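Long-range contact in xylulose kinase (Bifidobacterium adolescentis ATCC 15703, PDB 3I8B), which probably phosphorylates D-xylulose to D-xylulose 5-phosphate at the expense of ATP, as a member of the FGGY family of carbohydrate kinases: residues V242-D254 against N261-G273. Sequence-based numbering, arbitrary orientation.
Sequences VLGPRDAAPVKAD and NVEGGCLLAPGGG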
loop_
_atom_site.group_PDB
_atom_site.type_symbol
_atom_site.label_atom_id
_atom_site.label_comp_id
_atom_site.label_asym_id
_atom_site.label_seq_id
_atom_site.Cartn_x
_atom_site.Cartn_y
_atom_site.Cartn_z
ATOM N N VAL A 242 15.711 7.537 6.467
ATOM C CA VAL A 242 15.126 7.152 5.198
ATOM C C VAL A 242 16.239 6.842 4.194
ATOM O O VAL A 242 16.997 7.724 3.788
ATOM C CB VAL A 242 14.173 8.240 4.677
ATOM C CG1 VAL A 242 13.565 7.816 3.327
ATOM C CG2 VAL A 242 13.073 8.493 5.706
ATOM N N LEU A 243 16.356 5.575 3.816
ATOM C CA LEU A 243 17.441 5.180 2.914
ATOM C C LEU A 243 17.024 5.333 1.465
ATOM O O LEU A 243 15.843 5.249 1.137
ATOM C CB LEU A 243 17.871 3.730 3.172
ATOM C CG LEU A 243 18.373 3.408 4.574
ATOM C CD1 LEU A 243 18.717 1.920 4.665
ATOM C CD2 LEU A 243 19.576 4.274 4.927
ATOM N N GLY A 244 18.002 5.551 0.592
ATOM C CA GLY A 244 17.748 5.499 -0.836
ATOM C C GLY A 244 17.399 4.081 -1.251
ATOM O O GLY A 244 17.719 3.118 -0.545
ATOM N N PRO A 245 16.765 3.948 -2.424
ATOM C CA PRO A 245 16.260 2.696 -2.996
ATOM C C PRO A 245 17.313 1.573 -3.092
ATOM O O PRO A 245 16.960 0.393 -2.974
ATOM C CB PRO A 245 15.798 3.122 -4.395
ATOM C CG PRO A 245 16.613 4.367 -4.696
ATOM C CD PRO A 245 16.606 5.071 -3.366
ATOM N N ARG A 246 18.580 1.920 -3.282
ATOM C CA ARG A 246 19.594 0.881 -3.394
ATOM C C ARG A 246 20.767 1.055 -2.443
ATOM O O ARG A 246 21.865 0.579 -2.714
ATOM C CB ARG A 246 20.078 0.742 -4.841
ATOM C CG ARG A 246 20.716 1.982 -5.409
ATOM C CD ARG A 246 21.016 1.772 -6.883
ATOM N NE ARG A 246 22.384 2.169 -7.190
ATOM C CZ ARG A 246 22.716 3.339 -7.722
ATOM N NH1 ARG A 246 21.769 4.221 -8.021
ATOM N NH2 ARG A 246 23.991 3.621 -7.962
ATOM N N ASP A 247 20.518 1.709 -1.313
ATOM C CA ASP A 247 21.521 1.871 -0.261
ATOM C C ASP A 247 21.460 0.703 0.699
ATOM O O ASP A 247 20.382 0.311 1.106
ATOM C CB ASP A 247 21.219 3.136 0.555
ATOM C CG ASP A 247 21.439 4.415 -0.236
ATOM O OD1 ASP A 247 22.220 4.392 -1.214
ATOM O OD2 ASP A 247 20.839 5.448 0.130
ATOM N N ALA A 248 22.603 0.157 1.093
ATOM C CA ALA A 248 22.606 -0.804 2.193
ATOM C C ALA A 248 22.393 -0.062 3.516
ATOM O O ALA A 248 22.889 1.049 3.684
ATOM C CB ALA A 248 23.914 -1.549 2.233
ATOM N N ALA A 249 21.694 -0.676 4.469
ATOM C CA ALA A 249 21.596 -0.056 5.787
ATOM C C ALA A 249 22.963 -0.009 6.468
ATOM O O ALA A 249 23.852 -0.798 6.154
ATOM C CB ALA A 249 20.590 -0.788 6.675
ATOM N N PRO A 250 23.126 0.906 7.429
ATOM C CA PRO A 250 24.380 0.986 8.183
ATOM C C PRO A 250 24.631 -0.245 9.057
ATOM O O PRO A 250 25.759 -0.468 9.492
ATOM C CB PRO A 250 24.180 2.221 9.074
ATOM C CG PRO A 250 23.120 3.017 8.409
ATOM C CD PRO A 250 22.202 1.997 7.771
ATOM N N VAL A 251 23.597 -1.022 9.338
ATOM C CA VAL A 251 23.779 -2.219 10.149
ATOM C C VAL A 251 23.413 -3.454 9.321
ATOM O O VAL A 251 22.546 -3.386 8.453
ATOM C CB VAL A 251 22.896 -2.187 11.437
ATOM C CG1 VAL A 251 23.362 -1.088 12.392
ATOM C CG2 VAL A 251 21.413 -2.006 11.071
ATOM N N LYS A 252 24.072 -4.574 9.610
ATOM C CA LYS A 252 23.805 -5.852 8.945
ATOM C C LYS A 252 22.908 -6.689 9.839
ATOM O O LYS A 252 22.688 -6.339 10.996
ATOM C CB LYS A 252 25.119 -6.619 8.726
ATOM C CG LYS A 252 26.151 -5.900 7.864
ATOM C CD LYS A 252 27.425 -6.739 7.725
ATOM C CE LYS A 252 28.443 -6.061 6.810
ATOM N NZ LYS A 252 29.732 -6.842 6.710
ATOM N N ALA A 253 22.405 -7.802 9.320
ATOM C CA ALA A 253 21.682 -8.749 10.157
ATOM C C ALA A 253 22.616 -9.232 11.247
ATOM O O ALA A 253 23.820 -9.373 11.023
ATOM C CB ALA A 253 21.194 -9.922 9.343
ATOM N N ASP A 254 22.062 -9.467 12.431
ATOM C CA ASP A 254 22.773 -10.163 13.496
ATOM C C ASP A 254 23.139 -11.563 12.979
ATOM O O ASP A 254 22.299 -12.237 12.379
ATOM C CB ASP A 254 21.851 -10.267 14.713
ATOM C CG ASP A 254 22.549 -10.837 15.945
ATOM O OD1 ASP A 254 22.915 -10.048 16.846
ATOM O OD2 ASP A 254 22.708 -12.073 16.029
ATOM N N ASN A 261 27.476 -17.799 7.643
ATOM C CA ASN A 261 28.290 -18.633 6.754
ATOM C C ASN A 261 28.573 -18.012 5.388
ATOM O O ASN A 261 28.874 -18.729 4.436
ATOM C CB ASN A 261 27.663 -20.028 6.563
ATOM C CG ASN A 261 27.674 -20.856 7.836
ATOM O OD1 ASN A 261 28.551 -20.690 8.677
ATOM N ND2 ASN A 261 26.688 -21.748 7.990
ATOM N N VAL A 262 28.473 -16.689 5.274
ATOM C CA VAL A 262 28.842 -16.026 4.021
ATOM C C VAL A 262 29.851 -14.900 4.263
ATOM O O VAL A 262 29.882 -14.321 5.355
ATOM C CB VAL A 262 27.618 -15.417 3.301
ATOM C CG1 VAL A 262 26.511 -16.444 3.146
ATOM C CG2 VAL A 262 27.113 -14.216 4.067
ATOM N N GLU A 263 30.661 -14.615 3.237
ATOM C CA GLU A 263 31.620 -13.508 3.225
ATOM C C GLU A 263 30.914 -12.188 3.453
ATOM O O GLU A 263 30.091 -11.778 2.633
ATOM C CB GLU A 263 32.332 -13.407 1.867
ATOM C CG GLU A 263 33.344 -14.513 1.544
ATOM C CD GLU A 263 34.345 -14.764 2.669
ATOM O OE1 GLU A 263 34.092 -15.706 3.450
ATOM O OE2 GLU A 263 35.367 -14.036 2.774
ATOM N N GLY A 264 31.234 -11.527 4.559
ATOM C CA GLY A 264 30.694 -10.209 4.844
ATOM C C GLY A 264 29.362 -10.226 5.574
ATOM O O GLY A 264 28.770 -9.169 5.808
ATOM N N GLY A 265 28.889 -11.414 5.935
ATOM C CA GLY A 265 27.601 -11.545 6.611
ATOM C C GLY A 265 26.444 -11.145 5.715
ATOM O O GLY A 265 26.580 -11.129 4.497
ATOM N N CYS A 266 25.311 -10.799 6.322
ATOM C CA CYS A 266 24.098 -10.469 5.590
ATOM C C CYS A 266 23.762 -8.983 5.727
ATOM O O CYS A 266 23.406 -8.510 6.823
ATOM C CB CYS A 266 22.940 -11.310 6.114
ATOM S SG CYS A 266 21.381 -11.033 5.282
ATOM N N LEU A 267 23.901 -8.240 4.629
ATOM C CA LEU A 267 23.531 -6.832 4.664
ATOM C C LEU A 267 22.020 -6.677 4.698
ATOM O O LEU A 267 21.277 -7.606 4.379
ATOM C CB LEU A 267 24.144 -6.050 3.499
ATOM C CG LEU A 267 23.810 -6.385 2.053
ATOM C CD1 LEU A 267 22.486 -5.749 1.637
ATOM C CD2 LEU A 267 24.943 -5.865 1.172
ATOM N N LEU A 268 21.566 -5.505 5.104
ATOM C CA LEU A 268 20.138 -5.236 5.135
ATOM C C LEU A 268 19.839 -4.178 4.090
ATOM O O LEU A 268 20.473 -3.117 4.068
ATOM C CB LEU A 268 19.689 -4.783 6.533
ATOM C CG LEU A 268 19.850 -5.812 7.664
ATOM C CD1 LEU A 268 19.602 -5.203 9.071
ATOM C CD2 LEU A 268 18.936 -7.030 7.425
ATOM N N ALA A 269 18.904 -4.491 3.202
ATOM C CA ALA A 269 18.406 -3.527 2.228
ATOM C C ALA A 269 17.326 -2.669 2.897
ATOM O O ALA A 269 16.874 -2.996 3.992
ATOM C CB ALA A 269 17.854 -4.253 0.988
ATOM N N PRO A 270 16.934 -1.553 2.258
ATOM C CA PRO A 270 16.069 -0.603 2.961
ATOM C C PRO A 270 14.689 -1.167 3.326
ATOM O O PRO A 270 14.079 -0.672 4.270
ATOM C CB PRO A 270 15.926 0.537 1.957
ATOM C CG PRO A 270 17.200 0.487 1.167
ATOM C CD PRO A 270 17.469 -0.987 1.005
ATOM N N GLY A 271 14.221 -2.186 2.612
ATOM C CA GLY A 271 12.878 -2.705 2.824
ATOM C C GLY A 271 11.848 -1.775 2.187
ATOM O O GLY A 271 12.204 -0.889 1.395
ATOM N N GLY A 272 10.573 -1.965 2.515
ATOM C CA GLY A 272 9.543 -1.099 1.966
ATOM C C GLY A 272 8.119 -1.497 2.306
ATOM O O GLY A 272 7.885 -2.541 2.941
ATOM N N GLY A 273 7.165 -0.669 1.879
ATOM C CA GLY A 273 5.744 -0.970 2.054
ATOM C C GLY A 273 5.266 -1.994 1.031
ATOM O O GLY A 273 5.850 -2.111 -0.062
HETATM O O HOH W 1 23.469 -3.658 5.895
HETATM O O HOH W 2 25.085 -10.773 9.095
#
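L268 lies against the backbone of V251-A253, its CD1 3.5 Å from V251 O, while CD2 turns to the methyl of A253. With CG anti to the carbonyl carbon (chi1 -64°), both methyls lie along one side of this backbone, and V251 CG2 and A249 CB add apolar contacts. An alanine in place of L268 would probably open a gap alongside V251-A253 and deprive A253 CB of an apolar neighbour. Further along, P270 meets L243 at about a right angle, CG to L243 CB 3.9 Å, and the same CG lies 3.2 Å from both G244 O and D247 O. D247 O, buried here, has no polar partner.

Strand 267-273 is an edge strand of the five-stranded sheet in the N-terminal FGGY domain, with strand 65-72 on one flank; on the other, the loop following strand 241-243 replaces a regular neighbour. Two direct backbone bonds join the segments: A249 N to L268 O (2.8 Å, N-H...O 176°) and A253 N to C266 O (2.8 Å). Between these a water accepts from L268 N and donates to A249 O and V251 O; a second spans C266 N and A253 O. Outermost, the extended chain of K252 brings NZ within 2.7 Å of G264 O, its approach tilted 32° from the carbonyl plane. G264 sits in the V262-G265 type II turn, at backbone angles that favour glycine.

An irregular chain can thus finish a sheet edge: direct N-H...O bonds alternate with water-mediated ones, and a backbone carbonyl ties the ammonium group of K252 to the turn.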